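Local coordinates for protein glutathione S-transferase (Sulfitobacter, PDB 4GF0) that binds glutathione and probably catalyses its conjugation to electrophilic substrates, as other glutathione transferases do, at residues D163-L166 / F167-N171; T187-M190 / Q191-A195. All coordinates share one frame; numbering follows the deposited sequence.

Interaction 1 of 2, residues D163-L166 / F167-N171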
loop_
_atom_site.group_PDB
_atom_site.type_symbol
_atom_site.label_atom_id
_atom_site.label_comp_id
_atom_site.label_asym_id
_atom_site.label_seq_id
_atom_site.Cartn_x
_atom_site.Cartn_y
_atom_site.Cartn_z
ATOM N N ASP A 163 -7.317 -11.812 0.436
ATOM C CA ASP A 163 -8.761 -12.003 0.511
ATOM C C ASP A 163 -9.498 -11.104 1.518
ATOM O O ASP A 163 -10.495 -10.486 1.149
ATOM C CB ASP A 163 -9.096 -13.487 0.675
ATOM C CG ASP A 163 -8.608 -14.306 -0.502
ATOM O OD1 ASP A 163 -9.017 -13.980 -1.641
ATOM O OD2 ASP A 163 -7.794 -15.241 -0.295
ATOM N N PRO A 164 -9.016 -11.007 2.771
ATOM C CA PRO A 164 -9.696 -10.056 3.659
ATOM C C PRO A 164 -9.621 -8.632 3.130
ATOM O O PRO A 164 -10.576 -7.873 3.245
ATOM C CB PRO A 164 -8.872 -10.134 4.946
ATOM C CG PRO A 164 -8.314 -11.509 4.934
ATOM C CD PRO A 164 -8.004 -11.800 3.500
ATOM N N TYR A 165 -8.468 -8.283 2.573
ATOM C CA TYR A 165 -8.257 -6.972 1.982
ATOM C C TYR A 165 -9.267 -6.739 0.858
ATOM O O TYR A 165 -9.962 -5.715 0.844
ATOM C CB TYR A 165 -6.814 -6.868 1.458
ATOM C CG TYR A 165 -6.220 -5.482 1.452
ATOM C CD1 TYR A 165 -7.023 -4.347 1.354
ATOM C CD2 TYR A 165 -4.846 -5.308 1.519
ATOM C CE1 TYR A 165 -6.461 -3.061 1.341
ATOM C CE2 TYR A 165 -4.281 -4.046 1.517
ATOM C CZ TYR A 165 -5.083 -2.930 1.420
ATOM O OH TYR A 165 -4.484 -1.690 1.407
ATOM N N LEU A 166 -9.381 -7.691 -0.066
ATOM C CA LEU A 166 -10.286 -7.529 -1.210
ATOM C C LEU A 166 -11.735 -7.511 -0.760
ATOM O O LEU A 166 -12.543 -6.749 -1.278
ATOM C CB LEU A 166 -10.071 -8.648 -2.233
ATOM C CG LEU A 166 -10.953 -8.565 -3.480
ATOM C CD1 LEU A 166 -10.626 -7.302 -4.275
ATOM C CD2 LEU A 166 -10.745 -9.820 -4.322
ATOM N N PHE A 167 -12.058 -8.344 0.218
ATOM C CA PHE A 167 -13.430 -8.411 0.710
ATOM C C PHE A 167 -13.921 -7.064 1.245
ATOM O O PHE A 167 -15.011 -6.601 0.899
ATOM C CB PHE A 167 -13.532 -9.466 1.805
ATOM C CG PHE A 167 -14.888 -9.546 2.433
ATOM C CD1 PHE A 167 -15.970 -10.025 1.713
ATOM C CD2 PHE A 167 -15.079 -9.143 3.743
ATOM C CE1 PHE A 167 -17.238 -10.110 2.298
ATOM C CE2 PHE A 167 -16.340 -9.220 4.333
ATOM C CZ PHE A 167 -17.417 -9.702 3.606
ATOM N N VAL A 168 -13.127 -6.439 2.103
ATOM C CA VAL A 168 -13.555 -5.176 2.686
ATOM C C VAL A 168 -13.682 -4.085 1.622
ATOM O O VAL A 168 -14.609 -3.278 1.658
ATOM C CB VAL A 168 -12.638 -4.742 3.855
ATOM C CG1 VAL A 168 -13.021 -3.347 4.326
ATOM C CG2 VAL A 168 -12.758 -5.742 5.000
ATOM N N VAL A 169 -12.785 -4.081 0.644
ATOM C CA VAL A 169 -12.883 -3.108 -0.440
ATOM C C VAL A 169 -14.113 -3.361 -1.310
ATOM O O VAL A 169 -14.852 -2.429 -1.638
ATOM C CB VAL A 169 -11.612 -3.079 -1.309
ATOM C CG1 VAL A 169 -11.788 -2.112 -2.491
ATOM C CG2 VAL A 169 -10.396 -2.679 -0.459
ATOM N N CYS A 170 -14.363 -4.620 -1.670
ATOM C CA CYS A 170 -15.519 -4.913 -2.526
ATOM C C CYS A 170 -16.834 -4.661 -1.799
ATOM O O CYS A 170 -17.883 -4.437 -2.414
ATOM C CB CYS A 170 -15.457 -6.349 -3.051
ATOM S SG CYS A 170 -14.188 -6.573 -4.293
ATOM N N ASN A 171 -16.777 -4.675 -0.478
ATOM C CA ASN A 171 -17.948 -4.378 0.330
ATOM C C ASN A 171 -18.396 -2.914 0.174
ATOM O O ASN A 171 -19.520 -2.567 0.528
ATOM C CB ASN A 171 -17.668 -4.713 1.798
ATOM C CG ASN A 171 -18.920 -5.001 2.568
ATOM O OD1 ASN A 171 -19.674 -5.915 2.231
ATOM N ND2 ASN A 171 -19.156 -4.224 3.621
#
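Leu166 and Cys170 meet one turn apart on the buried alpha-helix 162-170 of the all-helical C-terminal domain of the glutathione transferase fold. CD1 of Leu166 lies 3.6 Å from SG of Cys170. The Leu166 side chain has CG anti to the backbone N (chi1 -179°), and chi2 (64°) turns CD1 onto the sulfur. The thiol comes back to meet it, because SG lies beside the backbone N of Cys170 (chi1 -72°). This is the tight side of the contact. Here the Cys170 N donates to Leu166 O at 2.8 Å, with N lying nearly along the C=O axis.

The side chains of Tyr165 and Val169 fit more loosely. Only one methyl, CG2 of Val169, comes near the tyrosine ring, at 4.2 Å from CD1, and it approaches obliquely. The backbone bond beneath is also longer, 3.3 Å from Val169 N to Tyr165 O. Tyr165 points mainly elsewhere: its ring packs on Met99, Leu102 and Ala103 of helix 89-111, and it touches the bound glutathione as part of that pocket. The loosest end is Asn171, exposed to solvent, whose side chain does not touch 163-166.

At the start of the segment the carboxylate of Asp163 does not reach 167-171. Its OD2 accepts from Ser160 N and its OD1 from Val154 N, so both buried oxygens are satisfied and the acid ties the loop before the helix to its first turn. The backbone of Asp163 serves the helix itself: its O receives Phe167 N at 2.8 Å.

Interaction 2 of 2, residues T187-M190 / Q191-A195; sequences TTFM and QQMTA
Phe189 presents one ring face to Met193, whose CG sits over it 3.8 Å from the ring centroid. This CH-pi contact is only 21° off the ring normal, and CG lies closest to CE1 and CZ. CG lies beside the backbone N of Met193 (chi1 -70°), which places it over the ring. The sulfur continues obliquely past the same ring, with SD 3.9 Å from CE1, a Met-aromatic contact.

Both residues belong to the alpha-helix 184-194 of the C-terminal helical domain, and Met193 N donates to Phe189 O. The ring also packs on Asp163 and Leu166 of helix 162-170. With an alanine in place of Phe189, CG and SD of Met193 would probably lose the ring face they rest on, and a gap would be likely to open toward helix 162-170.

Toward the end of the helix Thr194 N donates to Met190 O at 2.9 Å. In one conformer of Thr194 its OG1 also donates to that oxygen, at 2.8 Å and from the opposite face of the carbonyl plane. Two conformers were modelled, so this second bond is less certain.

Toward solvent, Thr187 and Gln191 lie side by side. Methyl CG2 of the threonine is 3.7 Å from NE2 of the glutamine, while its OG1 is hydrogen-bonded to Tyr183 O.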
loop_
_atom_site.group_PDB
_atom_site.type_symbol
_atom_site.label_atom_id
_atom_site.label_comp_id
_atom_site.label_asym_id
_atom_site.label_seq_id
_atom_site.Cartn_x
_atom_site.Cartn_y
_atom_site.Cartn_z
ATOM N N THR A 187 -18.770 -11.909 -7.090
ATOM C CA THR A 187 -19.971 -12.363 -6.398
ATOM C C THR A 187 -19.716 -13.676 -5.663
ATOM O O THR A 187 -20.046 -13.806 -4.481
ATOM C CB THR A 187 -21.150 -12.523 -7.361
ATOM O OG1 THR A 187 -21.490 -11.235 -7.887
ATOM C CG2 THR A 187 -22.362 -13.099 -6.638
ATOM N N THR A 188 -19.105 -14.634 -6.355
ATOM C CA THR A 188 -18.784 -15.916 -5.727
ATOM C C THR A 188 -17.810 -15.709 -4.579
ATOM O O THR A 188 -17.948 -16.325 -3.524
ATOM C CB THR A 188 -18.197 -16.914 -6.735
ATOM O OG1 THR A 188 -19.188 -17.217 -7.729
ATOM C CG2 THR A 188 -17.786 -18.194 -6.027
ATOM N N PHE A 189 -16.835 -14.830 -4.789
ATOM C CA PHE A 189 -15.843 -14.498 -3.763
ATOM C C PHE A 189 -16.509 -13.947 -2.500
ATOM O O PHE A 189 -16.202 -14.371 -1.382
ATOM C CB PHE A 189 -14.818 -13.501 -4.338
ATOM C CG PHE A 189 -13.954 -12.847 -3.299
ATOM C CD1 PHE A 189 -12.905 -13.548 -2.702
ATOM C CD2 PHE A 189 -14.180 -11.527 -2.918
ATOM C CE1 PHE A 189 -12.099 -12.946 -1.725
ATOM C CE2 PHE A 189 -13.366 -10.918 -1.945
ATOM C CZ PHE A 189 -12.332 -11.629 -1.351
ATOM N N MET A 190 -17.424 -13.000 -2.671
ATOM C CA MET A 190 -18.108 -12.406 -1.528
ATOM C C MET A 190 -18.944 -13.451 -0.806
ATOM O O MET A 190 -19.049 -13.422 0.405
ATOM C CB MET A 190 -19.004 -11.238 -1.964
ATOM C CG MET A 190 -18.251 -10.084 -2.622
ATOM S SD MET A 190 -17.049 -9.308 -1.525
ATOM C CE MET A 190 -18.118 -8.258 -0.523
ATOM N N GLN A 191 -19.543 -14.372 -1.545
ATOM C CA GLN A 191 -20.323 -15.432 -0.897
ATOM C C GLN A 191 -19.464 -16.384 -0.076
ATOM O O GLN A 191 -19.888 -16.843 0.989
ATOM C CB GLN A 191 -21.121 -16.212 -1.923
ATOM C CG GLN A 191 -22.213 -15.376 -2.552
ATOM C CD GLN A 191 -22.777 -16.025 -3.777
ATOM O OE1 GLN A 191 -22.228 -17.007 -4.279
ATOM N NE2 GLN A 191 -23.880 -15.484 -4.274
ATOM N N GLN A 192 -18.272 -16.702 -0.572
ATOM C CA GLN A 192 -17.367 -17.563 0.183
ATOM C C GLN A 192 -16.887 -16.842 1.432
ATOM O O GLN A 192 -16.840 -17.426 2.509
ATOM C CB GLN A 192 -16.164 -17.998 -0.664
ATOM C CG GLN A 192 -16.529 -18.873 -1.860
ATOM C CD GLN A 192 -17.192 -20.170 -1.441
ATOM O OE1 GLN A 192 -16.861 -20.748 -0.397
ATOM N NE2 GLN A 192 -18.141 -20.634 -2.249
ATOM N N MET A 193 -16.529 -15.571 1.278
ATOM C CA MET A 193 -16.020 -14.781 2.397
ATOM C C MET A 193 -17.068 -14.633 3.502
ATOM O O MET A 193 -16.769 -14.807 4.688
ATOM C CB MET A 193 -15.557 -13.402 1.914
ATOM C CG MET A 193 -14.281 -13.432 1.058
ATOM S SD MET A 193 -12.851 -14.071 1.972
ATOM C CE MET A 193 -12.578 -12.779 3.186
ATOM N N THR A 194 -18.290 -14.314 3.094
ATOM C CA THR A 194 -19.403 -14.115 4.019
ATOM C C THR A 194 -19.653 -15.362 4.877
ATOM O O THR A 194 -20.078 -15.265 6.030
ATOM C CB THR A 194 -20.685 -13.704 3.250
ATOM O OG1 THR A 194 -20.483 -12.417 2.647
ATOM C CG2 THR A 194 -21.890 -13.642 4.170
ATOM N N ALA A 195 -19.339 -16.529 4.317
ATOM C CA ALA A 195 -19.581 -17.810 4.979
ATOM C C ALA A 195 -18.442 -18.232 5.902
ATOM O O ALA A 195 -18.574 -19.211 6.636
ATOM C CB ALA A 195 -19.839 -18.891 3.942
#

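In the fold
The two contacts lie in series along the chain, interaction 1 on helix 162-170 and interaction 2 on helix 184-194. These helices follow each other in the C-terminal helical domain, and the contact centres are about 10 Å apart. They also touch. Phe167 CD1 lies 3.5 Å from Met190 SD, and Asp163 OD1 lies 3.3 Å from Phe189 CE1. Helix 162-170 is the inner of the two: the centre of interaction 1 is about 6 Å from the centre of the chain, that of interaction 2 about 15 Å. It packs on helices 184-194 and 89-111 and on helix 14-23 of the N-terminal thioredoxin-like domain. So it lies where the domains meet, and Tyr165 reaches the glutathione pocket.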